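Local coordinates for protein VESB protease (Vibrio cholerae, PDB 4LK4) that is a secreted protein of the trypsin-like S1 peptidase family that probably cleaves peptide bonds as a serine endopeptidase, at residues P23-Y36 against A63-N76. The protein carries 1 engineered substitution. Residues are numbered along the deposited sequence; the frame is centred on the assembly and turned at random.
Sequences PSIVALVKRGADAY and AASVDVIIGAYDLN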
ATOM      1  N   PRO A  23      16.946  -9.403   1.318  1.00 49.14           N
ATOM      2  CA  PRO A  23      16.336  -9.962   2.526  1.00 49.16           C
ATOM      3  C   PRO A  23      15.010  -9.294   2.870  1.00 48.27           C
ATOM      4  O   PRO A  23      14.194  -9.896   3.587  1.00 48.89           O
ATOM      5  CB  PRO A  23      17.399  -9.736   3.602  1.00 52.26           C
ATOM      6  CG  PRO A  23      18.184  -8.553   3.131  1.00 53.82           C
ATOM      7  CD  PRO A  23      18.096  -8.529   1.627  1.00 51.98           C
ATOM      8  N   SER A  24      14.766  -8.100   2.321  1.00 47.28           N
ATOM      9  CA  SER A  24      13.534  -7.367   2.609  1.00 46.43           C
ATOM     10  C   SER A  24      12.423  -7.542   1.574  1.00 44.26           C
ATOM     11  O   SER A  24      11.382  -6.910   1.684  1.00 44.51           O
ATOM     12  CB  SER A  24      13.848  -5.873   2.799  1.00 48.58           C
ATOM     13  OG  SER A  24      14.633  -5.628   3.974  1.00 51.09           O
ATOM     14  N   ILE A  25      12.617  -8.379   0.563  1.00 42.37           N
ATOM     15  CA  ILE A  25      11.563  -8.619  -0.431  1.00 40.23           C
ATOM     16  C   ILE A  25      10.373  -9.321   0.217  1.00 40.49           C
ATOM     17  O   ILE A  25      10.519 -10.032   1.214  1.00 42.46           O
ATOM     18  CB  ILE A  25      12.069  -9.519  -1.562  1.00 38.59           C
ATOM     19  CG1 ILE A  25      11.156  -9.505  -2.776  1.00 37.28           C
ATOM     20  CG2 ILE A  25      12.168 -10.963  -1.087  1.00 38.85           C
ATOM     21  CD1 ILE A  25      11.074  -8.175  -3.481  1.00 38.39           C
ATOM     22  N   VAL A  26       9.197  -9.153  -0.354  1.00 39.71           N
ATOM     23  CA  VAL A  26       8.027  -9.842   0.173  1.00 40.64           C
ATOM     24  C   VAL A  26       7.161 -10.429  -0.939  1.00 39.93           C
ATOM     25  O   VAL A  26       6.880  -9.753  -1.936  1.00 39.69           O
ATOM     26  CB  VAL A  26       7.159  -8.871   0.983  1.00 41.98           C
ATOM     27  CG1 VAL A  26       5.977  -9.597   1.585  1.00 42.06           C
ATOM     28  CG2 VAL A  26       8.007  -8.171   2.037  1.00 43.41           C
ATOM     29  N   ALA A  27       6.753 -11.686  -0.759  1.00 39.15           N
ATOM     30  CA  ALA A  27       5.756 -12.298  -1.614  1.00 37.61           C
ATOM     31  C   ALA A  27       4.400 -12.241  -0.935  1.00 38.51           C
ATOM     32  O   ALA A  27       4.245 -12.586   0.241  1.00 38.05           O
ATOM     33  CB  ALA A  27       6.123 -13.716  -1.905  1.00 37.33           C
ATOM     34  N   LEU A  28       3.416 -11.791  -1.682  1.00 39.68           N
ATOM     35  CA  LEU A  28       2.040 -11.780  -1.204  1.00 42.23           C
ATOM     36  C   LEU A  28       1.340 -13.025  -1.734  1.00 42.03           C
ATOM     37  O   LEU A  28       1.321 -13.278  -2.946  1.00 40.14           O
ATOM     38  CB  LEU A  28       1.324 -10.508  -1.663  1.00 44.19           C
ATOM     39  CG  LEU A  28       1.939  -9.207  -1.152  1.00 46.87           C
ATOM     40  CD1 LEU A  28       1.063  -8.059  -1.613  1.00 50.67           C
ATOM     41  CD2 LEU A  28       2.042  -9.198   0.357  1.00 47.50           C
ATOM     42  N   VAL A  29       0.785 -13.820  -0.831  1.00 43.31           N
ATOM     43  CA  VAL A  29       0.235 -15.095  -1.257  1.00 44.66           C
ATOM     44  C   VAL A  29      -1.113 -15.293  -0.630  1.00 46.98           C
ATOM     45  O   VAL A  29      -1.362 -14.804   0.469  1.00 48.47           O
ATOM     46  CB  VAL A  29       1.180 -16.269  -0.953  1.00 43.61           C
ATOM     47  CG1 VAL A  29       2.605 -15.900  -1.351  1.00 44.20           C
ATOM     48  CG2 VAL A  29       1.168 -16.622   0.498  1.00 45.52           C
ATOM     49  N   LYS A  30      -1.964 -16.017  -1.345  1.00 47.91           N
ATOM     50  CA  LYS A  30      -3.300 -16.291  -0.918  1.00 51.09           C
ATOM     51  C   LYS A  30      -3.248 -17.138   0.338  1.00 49.61           C
ATOM     52  O   LYS A  30      -2.501 -18.106   0.401  1.00 46.71           O
ATOM     53  CB  LYS A  30      -4.074 -17.004  -2.029  1.00 56.48           C
ATOM     54  CG  LYS A  30      -5.470 -17.456  -1.607  1.00 65.41           C
ATOM     55  CD  LYS A  30      -6.384 -17.665  -2.808  1.00 72.56           C
ATOM     56  CE  LYS A  30      -7.711 -18.301  -2.395  1.00 80.80           C
ATOM     57  NZ  LYS A  30      -7.587 -19.789  -2.465  1.00 84.57           N
ATOM     58  N   ARG A  31      -4.055 -16.762   1.338  1.00 49.95           N
ATOM     59  CA  ARG A  31      -4.072 -17.468   2.596  1.00 49.71           C
ATOM     60  C   ARG A  31      -4.579 -18.885   2.439  1.00 50.89           C
ATOM     61  O   ARG A  31      -5.570 -19.127   1.745  1.00 50.88           O
ATOM     62  CB  ARG A  31      -4.948 -16.747   3.626  1.00 52.01           C
ATOM     63  CG  ARG A  31      -4.778 -17.364   5.018  1.00 52.46           C
ATOM     64  CD  ARG A  31      -5.354 -16.529   6.119  1.00 54.17           C
ATOM     65  NE  ARG A  31      -4.879 -15.159   6.102  1.00 53.24           N
ATOM     66  CZ  ARG A  31      -5.354 -14.209   6.907  1.00 54.56           C
ATOM     67  NH1 ARG A  31      -6.314 -14.494   7.769  1.00 57.25           N
ATOM     68  NH2 ARG A  31      -4.893 -12.972   6.833  1.00 53.69           N
ATOM     69  N   GLY A  32      -3.903 -19.816   3.115  1.00 52.18           N
ATOM     70  CA  GLY A  32      -4.282 -21.238   3.101  1.00 53.51           C
ATOM     71  C   GLY A  32      -3.763 -21.972   1.872  1.00 53.22           C
ATOM     72  O   GLY A  32      -3.960 -23.174   1.740  1.00 55.52           O
ATOM     73  N   ALA A  33      -3.114 -21.264   0.953  1.00 50.94           N
ATOM     74  CA  ALA A  33      -2.580 -21.912  -0.231  1.00 50.91           C
ATOM     75  C   ALA A  33      -1.033 -22.108  -0.210  1.00 49.02           C
ATOM     76  O   ALA A  33      -0.294 -21.456   0.525  1.00 47.33           O
ATOM     77  CB  ALA A  33      -3.002 -21.150  -1.458  1.00 51.03           C
ATOM     78  N   ASP A  34      -0.584 -23.070  -1.002  1.00 51.50           N
ATOM     79  CA  ASP A  34       0.824 -23.293  -1.270  1.00 52.33           C
ATOM     80  C   ASP A  34       1.430 -21.963  -1.761  1.00 48.94           C
ATOM     81  O   ASP A  34       0.817 -21.230  -2.535  1.00 46.66           O
ATOM     82  CB  ASP A  34       0.978 -24.426  -2.309  1.00 55.45           C
ATOM     83  CG  ASP A  34       2.381 -24.520  -2.858  1.00 59.31           C
ATOM     84  OD1 ASP A  34       3.186 -25.220  -2.227  1.00 64.54           O
ATOM     85  OD2 ASP A  34       2.711 -23.852  -3.879  1.00 60.41           O
ATOM     86  N   ALA A  35       2.621 -21.636  -1.275  1.00 48.37           N
ATOM     87  CA  ALA A  35       3.223 -20.309  -1.529  1.00 47.36           C
ATOM     88  C   ALA A  35       3.437 -20.038  -3.013  1.00 46.46           C
ATOM     89  O   ALA A  35       3.141 -18.958  -3.480  1.00 46.80           O
ATOM     90  CB  ALA A  35       4.547 -20.161  -0.780  1.00 47.12           C
ATOM     91  N   TYR A  36       3.931 -21.040  -3.738  1.00 46.66           N
ATOM     92  CA  TYR A  36       4.192 -20.921  -5.169  1.00 46.05           C
ATOM     93  C   TYR A  36       2.897 -20.792  -5.983  1.00 47.17           C
ATOM     94  O   TYR A  36       2.798 -19.898  -6.820  1.00 49.03           O
ATOM     95  CB  TYR A  36       5.040 -22.122  -5.634  1.00 45.13           C
ATOM     96  CG  TYR A  36       5.378 -22.203  -7.111  1.00 44.02           C
ATOM     97  CD1 TYR A  36       5.656 -21.065  -7.860  1.00 41.59           C
ATOM     98  CD2 TYR A  36       5.497 -23.439  -7.742  1.00 44.20           C
ATOM     99  CE1 TYR A  36       5.984 -21.152  -9.192  1.00 40.65           C
ATOM    100  CE2 TYR A  36       5.830 -23.525  -9.074  1.00 43.62           C
ATOM    101  CZ  TYR A  36       6.069 -22.373  -9.791  1.00 42.15           C
ATOM    102  OH  TYR A  36       6.422 -22.461 -11.122  1.00 42.24           O
ATOM    103  N   ALA A  63      -7.875  -8.403   3.567  1.00 56.26           N
ATOM    104  CA  ALA A  63      -6.874  -8.819   4.516  1.00 56.39           C
ATOM    105  C   ALA A  63      -6.923 -10.298   4.855  1.00 55.98           C
ATOM    106  O   ALA A  63      -5.899 -10.973   4.772  1.00 54.63           O
ATOM    107  CB  ALA A  63      -7.017  -7.985   5.780  1.00 58.54           C
ATOM    108  N   ALA A  64      -8.113 -10.805   5.192  1.00 56.14           N
ATOM    109  CA  ALA A  64      -8.249 -12.188   5.718  1.00 57.26           C
ATOM    110  C   ALA A  64      -7.942 -13.283   4.701  1.00 55.24           C
ATOM    111  O   ALA A  64      -7.819 -14.443   5.074  1.00 55.93           O
ATOM    112  CB  ALA A  64      -9.639 -12.425   6.315  1.00 58.61           C
ATOM    113  N   SER A  65      -7.836 -12.925   3.431  1.00 53.99           N
ATOM    114  CA  SER A  65      -7.466 -13.886   2.416  1.00 55.67           C
ATOM    115  C   SER A  65      -5.977 -13.747   2.013  1.00 53.03           C
ATOM    116  O   SER A  65      -5.536 -14.328   0.991  1.00 52.09           O
ATOM    117  CB  SER A  65      -8.365 -13.695   1.204  1.00 58.18           C
ATOM    118  OG  SER A  65      -8.014 -12.465   0.566  1.00 63.94           O
ATOM    119  N   VAL A  66      -5.194 -13.006   2.799  1.00 51.27           N
ATOM    120  CA  VAL A  66      -3.810 -12.698   2.388  1.00 49.29           C
ATOM    121  C   VAL A  66      -2.766 -12.975   3.452  1.00 48.11           C
ATOM    122  O   VAL A  66      -2.922 -12.561   4.599  1.00 48.01           O
ATOM    123  CB  VAL A  66      -3.684 -11.238   1.935  1.00 49.36           C
ATOM    124  CG1 VAL A  66      -2.216 -10.804   1.831  1.00 48.52           C
ATOM    125  CG2 VAL A  66      -4.398 -11.068   0.600  1.00 49.65           C
ATOM    126  N   ASP A  67      -1.710 -13.685   3.042  1.00 47.01           N
ATOM    127  CA  ASP A  67      -0.483 -13.828   3.813  1.00 46.49           C
ATOM    128  C   ASP A  67       0.629 -13.104   3.088  1.00 44.69           C
ATOM    129  O   ASP A  67       0.534 -12.837   1.892  1.00 43.84           O
ATOM    130  CB  ASP A  67      -0.057 -15.286   3.929  1.00 47.79           C
ATOM    131  CG  ASP A  67      -0.996 -16.119   4.770  1.00 51.03           C
ATOM    132  OD1 ASP A  67      -1.661 -15.537   5.661  1.00 54.01           O
ATOM    133  OD2 ASP A  67      -1.068 -17.367   4.532  1.00 51.49           O
ATOM    134  N   VAL A  68       1.703 -12.818   3.817  1.00 43.89           N
ATOM    135  CA  VAL A  68       2.926 -12.343   3.220  1.00 42.98           C
ATOM    136  C   VAL A  68       4.051 -13.267   3.640  1.00 42.81           C
ATOM    137  O   VAL A  68       3.981 -13.921   4.689  1.00 44.47           O
ATOM    138  CB  VAL A  68       3.270 -10.900   3.635  1.00 42.75           C
ATOM    139  CG1 VAL A  68       2.039 -10.032   3.567  1.00 42.83           C
ATOM    140  CG2 VAL A  68       3.894 -10.850   5.031  1.00 43.83           C
ATOM    141  N   ILE A  69       5.076 -13.309   2.806  1.00 41.69           N
ATOM    142  CA  ILE A  69       6.303 -14.082   3.092  1.00 42.43           C
ATOM    143  C   ILE A  69       7.475 -13.151   2.927  1.00 40.77           C
ATOM    144  O   ILE A  69       7.810 -12.784   1.809  1.00 39.10           O
ATOM    145  CB  ILE A  69       6.525 -15.268   2.162  1.00 42.57           C
ATOM    146  CG1 ILE A  69       5.334 -16.209   2.209  1.00 43.67           C
ATOM    147  CG2 ILE A  69       7.791 -16.027   2.592  1.00 44.93           C
ATOM    148  CD1 ILE A  69       5.346 -17.262   1.114  1.00 44.15           C
ATOM    149  N   ILE A  70       8.042 -12.750   4.059  1.00 41.03           N
ATOM    150  CA  ILE A  70       9.123 -11.771   4.124  1.00 41.42           C
ATOM    151  C   ILE A  70      10.417 -12.529   3.924  1.00 41.47           C
ATOM    152  O   ILE A  70      10.644 -13.542   4.568  1.00 42.28           O
ATOM    153  CB  ILE A  70       9.173 -11.069   5.522  1.00 42.34           C
ATOM    154  CG1 ILE A  70       7.845 -10.345   5.814  1.00 42.15           C
ATOM    155  CG2 ILE A  70      10.297 -10.064   5.598  1.00 42.21           C
ATOM    156  CD1 ILE A  70       7.798  -9.589   7.116  1.00 42.73           C
ATOM    157  N   GLY A  71      11.273 -12.033   3.047  1.00 41.39           N
ATOM    158  CA  GLY A  71      12.561 -12.717   2.774  1.00 42.45           C
ATOM    159  C   GLY A  71      12.316 -13.989   2.001  1.00 42.69           C
ATOM    160  O   GLY A  71      13.092 -14.909   2.054  1.00 43.20           O
ATOM    161  N   ALA A  72      11.199 -14.047   1.282  1.00 43.29           N
ATOM    162  CA  ALA A  72      10.918 -15.194   0.400  1.00 43.80           C
ATOM    163  C   ALA A  72      11.969 -15.208  -0.696  1.00 42.68           C
ATOM    164  O   ALA A  72      12.486 -14.154  -1.049  1.00 43.84           O
ATOM    165  CB  ALA A  72       9.510 -15.056  -0.206  1.00 42.54           C
ATOM    166  N   TYR A  73      12.289 -16.381  -1.221  1.00 42.20           N
ATOM    167  CA  TYR A  73      13.183 -16.481  -2.363  1.00 41.20           C
ATOM    168  C   TYR A  73      12.754 -17.587  -3.325  1.00 40.94           C
ATOM    169  O   TYR A  73      12.336 -17.304  -4.435  1.00 42.42           O
ATOM    170  CB  TYR A  73      14.609 -16.677  -1.898  1.00 42.59           C
ATOM    171  CG  TYR A  73      15.546 -16.857  -3.039  1.00 42.33           C
ATOM    172  CD1 TYR A  73      15.974 -15.760  -3.766  1.00 42.14           C
ATOM    173  CD2 TYR A  73      15.973 -18.110  -3.424  1.00 42.56           C
ATOM    174  CE1 TYR A  73      16.833 -15.912  -4.827  1.00 42.28           C
ATOM    175  CE2 TYR A  73      16.810 -18.280  -4.516  1.00 42.75           C
ATOM    176  CZ  TYR A  73      17.241 -17.171  -5.200  1.00 42.61           C
ATOM    177  OH  TYR A  73      18.074 -17.282  -6.278  1.00 42.93           O
ATOM    178  N   ASP A  74      12.859 -18.838  -2.912  1.00 42.01           N
ATOM    179  CA  ASP A  74      12.302 -19.992  -3.665  1.00 42.23           C
ATOM    180  C   ASP A  74      10.936 -20.264  -3.069  1.00 42.97           C
ATOM    181  O   ASP A  74      10.824 -20.756  -1.933  1.00 44.51           O
ATOM    182  CB  ASP A  74      13.180 -21.211  -3.500  1.00 43.36           C
ATOM    183  CG  ASP A  74      12.610 -22.485  -4.161  1.00 44.33           C
ATOM    184  OD1 ASP A  74      11.427 -22.455  -4.585  1.00 42.10           O
ATOM    185  OD2 ASP A  74      13.381 -23.521  -4.210  1.00 43.64           O
ATOM    186  N   LEU A  75       9.882 -19.940  -3.810  1.00 41.71           N
ATOM    187  CA  LEU A  75       8.544 -20.036  -3.216  1.00 42.54           C
ATOM    188  C   LEU A  75       8.174 -21.464  -2.801  1.00 43.55           C
ATOM    189  O   LEU A  75       7.319 -21.634  -1.948  1.00 45.04           O
ATOM    190  CB  LEU A  75       7.473 -19.426  -4.133  1.00 41.51           C
ATOM    191  CG  LEU A  75       7.647 -17.926  -4.389  1.00 40.16           C
ATOM    192  CD1 LEU A  75       6.881 -17.489  -5.592  1.00 40.14           C
ATOM    193  CD2 LEU A  75       7.196 -17.109  -3.223  1.00 40.81           C
ATOM    194  N   ASN A  76       8.818 -22.468  -3.388  1.00 44.03           N
ATOM    195  CA  ASN A  76       8.594 -23.857  -3.010  1.00 46.34           C
ATOM    196  C   ASN A  76       9.335 -24.321  -1.747  1.00 47.57           C
ATOM    197  O   ASN A  76       9.235 -25.491  -1.360  1.00 47.91           O
ATOM    198  CB  ASN A  76       8.981 -24.773  -4.172  1.00 47.68           C
ATOM    199  CG  ASN A  76       7.838 -25.060  -5.103  1.00 48.19           C
ATOM    200  OD1 ASN A  76       6.675 -24.907  -4.753  1.00 49.55           O
ATOM    201  ND2 ASN A  76       8.164 -25.485  -6.297  1.00 49.91           N
TER
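Arg31 leaves the strand with CG opposite its own backbone N (chi1 -171°) and, its chain bent about CG-CD (chi3 -53°), sets its guanidinium against the 63-66 backbone, while Asp67, CG beside its own N (chi1 -68°), turns its carboxylate toward Arg31. The two side chains cross at about a right angle with their flat groups nearly parallel, yet the salt bridge from NE to Asp67 OD1, 3.3 Å, is a weak, bent hydrogen bond. A straighter grip comes from Arg31 NH2, which meets Val66 O at 3.0 Å within the guanidinium plane. Ala64 O sits over one face of the group, 3.1 Å from Arg31 CZ. Behind this charged end, strands 25-30 and 66-70 run antiparallel: Ala27 and Ile69 exchange paired backbone hydrogen bonds, as do Val29 and Asp67. Arg31 N to Ser65 O extends this ladder at one end, and Gly71 N to Ile25 O at the other, where a type II turn from Ile69 to Ala72 ends the pairing and brings Ala72 CB against Ala27 CB. On one face Leu28 CD2 lies beside Val68 CG1, and Val26 CG1 packs on Val68 CB. On the other, Ile69 CD1 reaches Val29 CG1 and, at 3.6 Å, Ala35 CB; Ala27 CB meets Leu75 CD2 at 3.8 Å. Tyr36 CB rests on Leu75 CB, and the Asn76 amide stands almost perpendicular to the tyrosine ring. The stronger partner of Asp67 is Arg83, salt-bridged to OD2. The pairing closes the six-stranded antiparallel barrel of a trypsin-like domain: strand 25-30 pairs on its other edge with strand 39-46, strand 66-70 with strand 82-91, and Val68 and Ile70 reach Leu109 of strand 105-109.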